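Side-chain contacts in CysE, serine acetyltransferase (Brucella abortus, PDB 4HZD), which probably transfers the acetyl group of acetyl-coenzyme A to L-serine, giving the O-acetylserine from which bacteria make cysteine: residues Ala70-Leu73 against Arg74-Asp78; Glu86-His89 against Val90-Asp94. One frame throughout, in Å; residues are numbered along the deposited sequence.

Contact 1: Ala70-Leu73 against Arg74-Asp78. With MG (magnesium ion), chain E.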
loop_
_atom_site.group_PDB
_atom_site.type_symbol
_atom_site.label_atom_id
_atom_site.label_comp_id
_atom_site.label_asym_id
_atom_site.label_seq_id
_atom_site.Cartn_x
_atom_site.Cartn_y
_atom_site.Cartn_z
ATOM N N ALA A 70 -3.286 -4.232 9.654
ATOM C CA ALA A 70 -3.631 -5.618 9.899
ATOM C C ALA A 70 -2.904 -6.154 11.097
ATOM O O ALA A 70 -3.517 -6.829 11.887
ATOM C CB ALA A 70 -3.326 -6.483 8.680
ATOM N N ASP A 71 -1.611 -5.843 11.266
ATOM C CA ASP A 71 -0.858 -6.356 12.408
ATOM C C ASP A 71 -1.415 -5.984 13.764
ATOM O O ASP A 71 -1.491 -6.824 14.674
ATOM C CB ASP A 71 0.621 -5.887 12.324
ATOM C CG ASP A 71 1.255 -6.345 11.052
ATOM O OD1 ASP A 71 1.846 -7.464 11.046
ATOM O OD2 ASP A 71 1.074 -5.624 10.046
ATOM N N ILE A 72 -1.744 -4.715 13.938
ATOM C CA ILE A 72 -2.346 -4.256 15.177
ATOM C C ILE A 72 -3.660 -4.968 15.414
ATOM O O ILE A 72 -3.938 -5.434 16.542
ATOM C CB ILE A 72 -2.558 -2.717 15.176
ATOM C CG1 ILE A 72 -1.166 -2.027 15.261
ATOM C CG2 ILE A 72 -3.474 -2.309 16.332
ATOM C CD1 ILE A 72 -1.128 -0.607 14.689
ATOM N N LEU A 73 -4.448 -5.107 14.348
ATOM C CA LEU A 73 -5.726 -5.846 14.458
ATOM C C LEU A 73 -5.483 -7.316 14.836
ATOM O O LEU A 73 -6.168 -7.844 15.698
ATOM C CB LEU A 73 -6.553 -5.737 13.175
ATOM C CG LEU A 73 -6.935 -4.333 12.709
ATOM C CD1 LEU A 73 -7.790 -4.378 11.440
ATOM C CD2 LEU A 73 -7.714 -3.699 13.840
ATOM N N ARG A 74 -4.527 -7.973 14.183
ATOM C CA ARG A 74 -4.228 -9.383 14.470
ATOM C C ARG A 74 -3.709 -9.608 15.905
ATOM O O ARG A 74 -4.111 -10.585 16.565
ATOM C CB ARG A 74 -3.249 -9.938 13.441
ATOM C CG ARG A 74 -2.872 -11.408 13.592
ATOM C CD ARG A 74 -1.730 -11.815 12.645
ATOM N NE ARG A 74 -0.500 -11.077 12.956
ATOM C CZ ARG A 74 0.018 -10.071 12.244
ATOM N NH1 ARG A 74 -0.545 -9.669 11.102
ATOM N NH2 ARG A 74 1.141 -9.482 12.670
ATOM N N GLN A 75 -2.821 -8.725 16.368
ATOM C CA GLN A 75 -2.309 -8.751 17.737
ATOM C C GLN A 75 -3.428 -8.531 18.778
ATOM O O GLN A 75 -3.410 -9.138 19.859
ATOM C CB GLN A 75 -1.198 -7.690 17.930
ATOM C CG GLN A 75 0.066 -7.889 17.083
ATOM C CD GLN A 75 0.970 -6.651 17.054
ATOM O OE1 GLN A 75 0.588 -5.560 17.491
ATOM N NE2 GLN A 75 2.202 -6.831 16.563
ATOM N N THR A 76 -4.371 -7.634 18.459
ATOM C CA THR A 76 -5.530 -7.388 19.306
ATOM C C THR A 76 -6.483 -8.615 19.338
ATOM O O THR A 76 -6.849 -9.070 20.418
ATOM C CB THR A 76 -6.225 -6.057 18.902
ATOM O OG1 THR A 76 -5.210 -5.056 18.824
ATOM C CG2 THR A 76 -7.281 -5.651 19.929
ATOM N N PHE A 77 -6.870 -9.148 18.173
ATOM C CA PHE A 77 -7.464 -10.501 18.101
ATOM C C PHE A 77 -6.787 -11.566 18.990
ATOM O O PHE A 77 -7.476 -12.263 19.732
ATOM C CB PHE A 77 -7.472 -11.018 16.665
ATOM C CG PHE A 77 -8.826 -11.030 16.026
ATOM C CD1 PHE A 77 -9.877 -11.735 16.607
ATOM C CD2 PHE A 77 -9.043 -10.352 14.820
ATOM C CE1 PHE A 77 -11.142 -11.746 16.015
ATOM C CE2 PHE A 77 -10.307 -10.359 14.217
ATOM C CZ PHE A 77 -11.343 -11.064 14.816
ATOM N N ASP A 78 -5.454 -11.695 18.916
ATOM C CA ASP A 78 -4.695 -12.610 19.787
ATOM C C ASP A 78 -5.015 -12.387 21.276
ATOM O O ASP A 78 -5.162 -13.347 22.012
ATOM C CB ASP A 78 -3.170 -12.418 19.641
ATOM C CG ASP A 78 -2.613 -12.861 18.284
ATOM O OD1 ASP A 78 -3.120 -13.829 17.689
ATOM O OD2 ASP A 78 -1.601 -12.266 17.838
HETATM MG MG MG E . 1.052 -6.222 7.741
HETATM O O HOH W 1 -0.357 -8.296 8.417
HETATM O O HOH W 2 1.614 -7.288 6.038
#

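Contact 2: Glu86-His89 against Val90-Asp94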
loop_
_atom_site.group_PDB
_atom_site.type_symbol
_atom_site.label_atom_id
_atom_site.label_comp_id
_atom_site.label_asym_id
_atom_site.label_seq_id
_atom_site.Cartn_x
_atom_site.Cartn_y
_atom_site.Cartn_z
ATOM N N GLU A 86 -13.221 -19.568 24.986
ATOM C CA GLU A 86 -14.423 -20.135 24.368
ATOM C C GLU A 86 -14.544 -19.735 22.883
ATOM O O GLU A 86 -15.286 -20.361 22.127
ATOM C CB GLU A 86 -15.682 -19.691 25.124
ATOM C CG GLU A 86 -15.900 -18.184 25.073
ATOM C CD GLU A 86 -15.290 -17.484 26.290
ATOM O OE1 GLU A 86 -14.192 -17.893 26.788
ATOM O OE2 GLU A 86 -15.923 -16.517 26.764
ATOM N N TRP A 87 -13.811 -18.711 22.460
ATOM C CA TRP A 87 -13.879 -18.291 21.045
ATOM C C TRP A 87 -13.486 -19.403 20.079
ATOM O O TRP A 87 -14.040 -19.511 19.004
ATOM C CB TRP A 87 -13.127 -16.983 20.808
ATOM C CG TRP A 87 -13.287 -16.499 19.402
ATOM C CD1 TRP A 87 -14.468 -16.171 18.750
ATOM C CD2 TRP A 87 -12.227 -16.321 18.416
ATOM N NE1 TRP A 87 -14.221 -15.796 17.468
ATOM C CE2 TRP A 87 -12.886 -15.857 17.196
ATOM C CE3 TRP A 87 -10.844 -16.486 18.422
ATOM C CZ2 TRP A 87 -12.177 -15.614 16.030
ATOM C CZ3 TRP A 87 -10.126 -16.223 17.246
ATOM C CH2 TRP A 87 -10.778 -15.782 16.081
ATOM N N SER A 88 -12.547 -20.255 20.479
ATOM C CA SER A 88 -12.191 -21.462 19.723
ATOM C C SER A 88 -13.375 -22.347 19.368
ATOM O O SER A 88 -13.488 -22.801 18.242
ATOM C CB SER A 88 -11.157 -22.292 20.499
ATOM O OG SER A 88 -9.908 -21.639 20.518
ATOM N N HIS A 89 -14.249 -22.621 20.329
ATOM C CA HIS A 89 -15.474 -23.380 20.045
ATOM C C HIS A 89 -16.524 -22.556 19.284
ATOM O O HIS A 89 -17.159 -23.070 18.337
ATOM C CB HIS A 89 -16.054 -23.919 21.348
ATOM C CG HIS A 89 -17.493 -24.375 21.236
ATOM N ND1 HIS A 89 -17.836 -25.547 20.693
ATOM C CD2 HIS A 89 -18.688 -23.756 21.626
ATOM C CE1 HIS A 89 -19.181 -25.685 20.722
ATOM N NE2 HIS A 89 -19.698 -24.589 21.298
ATOM N N VAL A 90 -16.702 -21.286 19.687
ATOM C CA VAL A 90 -17.693 -20.404 19.050
ATOM C C VAL A 90 -17.415 -20.312 17.542
ATOM O O VAL A 90 -18.335 -20.493 16.728
ATOM C CB VAL A 90 -17.739 -19.000 19.691
ATOM C CG1 VAL A 90 -18.607 -18.045 18.891
ATOM C CG2 VAL A 90 -18.210 -19.047 21.150
ATOM N N LEU A 91 -16.158 -20.085 17.149
ATOM C CA LEU A 91 -15.869 -19.873 15.712
ATOM C C LEU A 91 -16.110 -21.169 14.898
ATOM O O LEU A 91 -16.528 -21.125 13.743
ATOM C CB LEU A 91 -14.442 -19.297 15.493
ATOM C CG LEU A 91 -13.232 -20.198 15.724
ATOM C CD1 LEU A 91 -13.009 -21.077 14.507
ATOM C CD2 LEU A 91 -11.964 -19.414 16.078
ATOM N N ARG A 92 -15.808 -22.308 15.506
ATOM C CA ARG A 92 -16.086 -23.634 14.944
ATOM C C ARG A 92 -17.594 -23.931 14.781
ATOM O O ARG A 92 -18.014 -24.508 13.764
ATOM C CB ARG A 92 -15.391 -24.738 15.780
ATOM C CG ARG A 92 -13.927 -25.011 15.362
ATOM C CD ARG A 92 -13.172 -25.851 16.405
ATOM N NE ARG A 92 -11.723 -25.957 16.134
ATOM C CZ ARG A 92 -10.795 -25.041 16.463
ATOM N NH1 ARG A 92 -11.124 -23.888 17.040
ATOM N NH2 ARG A 92 -9.512 -25.273 16.187
ATOM N N VAL A 93 -18.398 -23.553 15.766
ATOM C CA VAL A 93 -19.861 -23.682 15.611
ATOM C C VAL A 93 -20.388 -22.707 14.527
ATOM O O VAL A 93 -21.283 -23.058 13.746
ATOM C CB VAL A 93 -20.647 -23.589 16.939
ATOM C CG1 VAL A 93 -20.212 -24.703 17.880
ATOM C CG2 VAL A 93 -20.442 -22.266 17.629
ATOM N N ASP A 94 -19.803 -21.508 14.451
ATOM C CA ASP A 94 -20.189 -20.542 13.408
ATOM C C ASP A 94 -19.844 -21.062 12.012
ATOM O O ASP A 94 -20.611 -20.882 11.059
ATOM C CB ASP A 94 -19.544 -19.167 13.645
ATOM C CG ASP A 94 -20.150 -18.403 14.803
ATOM O OD1 ASP A 94 -21.225 -18.771 15.342
ATOM O OD2 ASP A 94 -19.543 -17.395 15.202
#

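Contact 1: Ala70-Leu73 against Arg74-Asp78
Asp-71 and Arg-74 form an i to i+3 salt bridge near the start of a helix, where Ser-69 OG accepts from Ile-72 N, and a magnesium ion shares the same carboxylate. Arg-74 NH2 donates to Asp-71 OD1 at 2.7 Å, nearly straight (165°), while NH1 adds a weak 3.3 Å bond to that same OD1. The acceptor lies in the guanidinium plane, yet the two flat groups stand almost perpendicular, and OD1 is met on its anti side. The other oxygen, Asp-71 OD2, binds magnesium at 2.4 Å. Water 1, a second metal ligand, also accepts weakly from Arg-74 NH1, so ion, water, acid and base form a small network. Asp-71 and Arg-74 of a neighbouring subunit lie close by, in long, weak ion pairs with this pair. Arg-74 gets there with CG anti to the backbone N (chi1 -178°) and a bend at chi3. A metal and a cation would probably keep the carboxylate ionised.

Further along the helix, Thr-76 OG1 donates to Ile-72 O at 2.6 Å. Ile-72 O also accepts a bond from Thr-76 N at 2.9 Å, the donors coming from opposite faces of its plane. Gln-75 NE2 donates to Ala-43 O, and its OE1 accepts from Asn-47 ND2, both of the same neighbouring subunit.

The turn belongs to helix 70-83: Leu-73 packs on helices 51-63 and 136-149, Thr-76 and Phe-77 on helix 116-132.

Contact 2: Glu86-His89 against Val90-Asp94
His-89 and Val-93 meet in i to i+4 packing, the imidazole presenting one face to the valine methyl CG1. His-89 CE1 comes to 3.2 Å from Val-93 CG1, a doubtful closeness because the other methyl of Val-93 is modelled too near a backbone oxygen. Val-90, which gives up as much surface to this contact as His-89, rests its CG2 3.4 Å from Glu-86 O, beside the backbone bond its own N makes to that oxygen, and sets CB obliquely against the Trp-87 ring.

With the same spacing, Leu-91 packs on the Trp-87 ring. Its CG sits between the backbone N and the carbonyl carbon (chi1 72°), which carries CD2 over the indole, 3.6 Å from the centroid of the six-membered ring and only 2° off its normal: a CH-pi contact. Farther along, Arg-92 runs extended from CG to NE, and NH1 then reaches Ser-88 O at 2.9 Å, arriving above the carbonyl plane. Its guanidinium is also paired with Asp-17 and Glu-52; Glu-52 takes the Ser-88 hydroxyl too.

This turn of helix 87-101 lies between helices: Trp-87 packs on 51-63 and bonds to Gln-122 of 116-132, whereas Val-90 and Val-93 touch Ser-162 in a loop.

In the fold
Contacts 1 and 2 occupy successive helices of the N-terminal helical region, their centres about 18 Å apart, and both helices lean on helices 51-63 and 116-132. They join directly where the Phe-77 and Trp-87 rings meet with planes about 25° apart, CE1 of Phe-77 lying 4.0 Å from CZ2 of Trp-87. Contact 1 is buried at the border with other subunits, and its chemistry is ionic and metal-bound. Contact 2 touches no other chain of the assembly; partly exposed, it mixes packing over ring faces with an arginine bond to a backbone carbonyl, and its charges are met from outside the segments. It turns toward the left-handed beta-helix, where Asp-94 accepts from the backbone N of Leu-164.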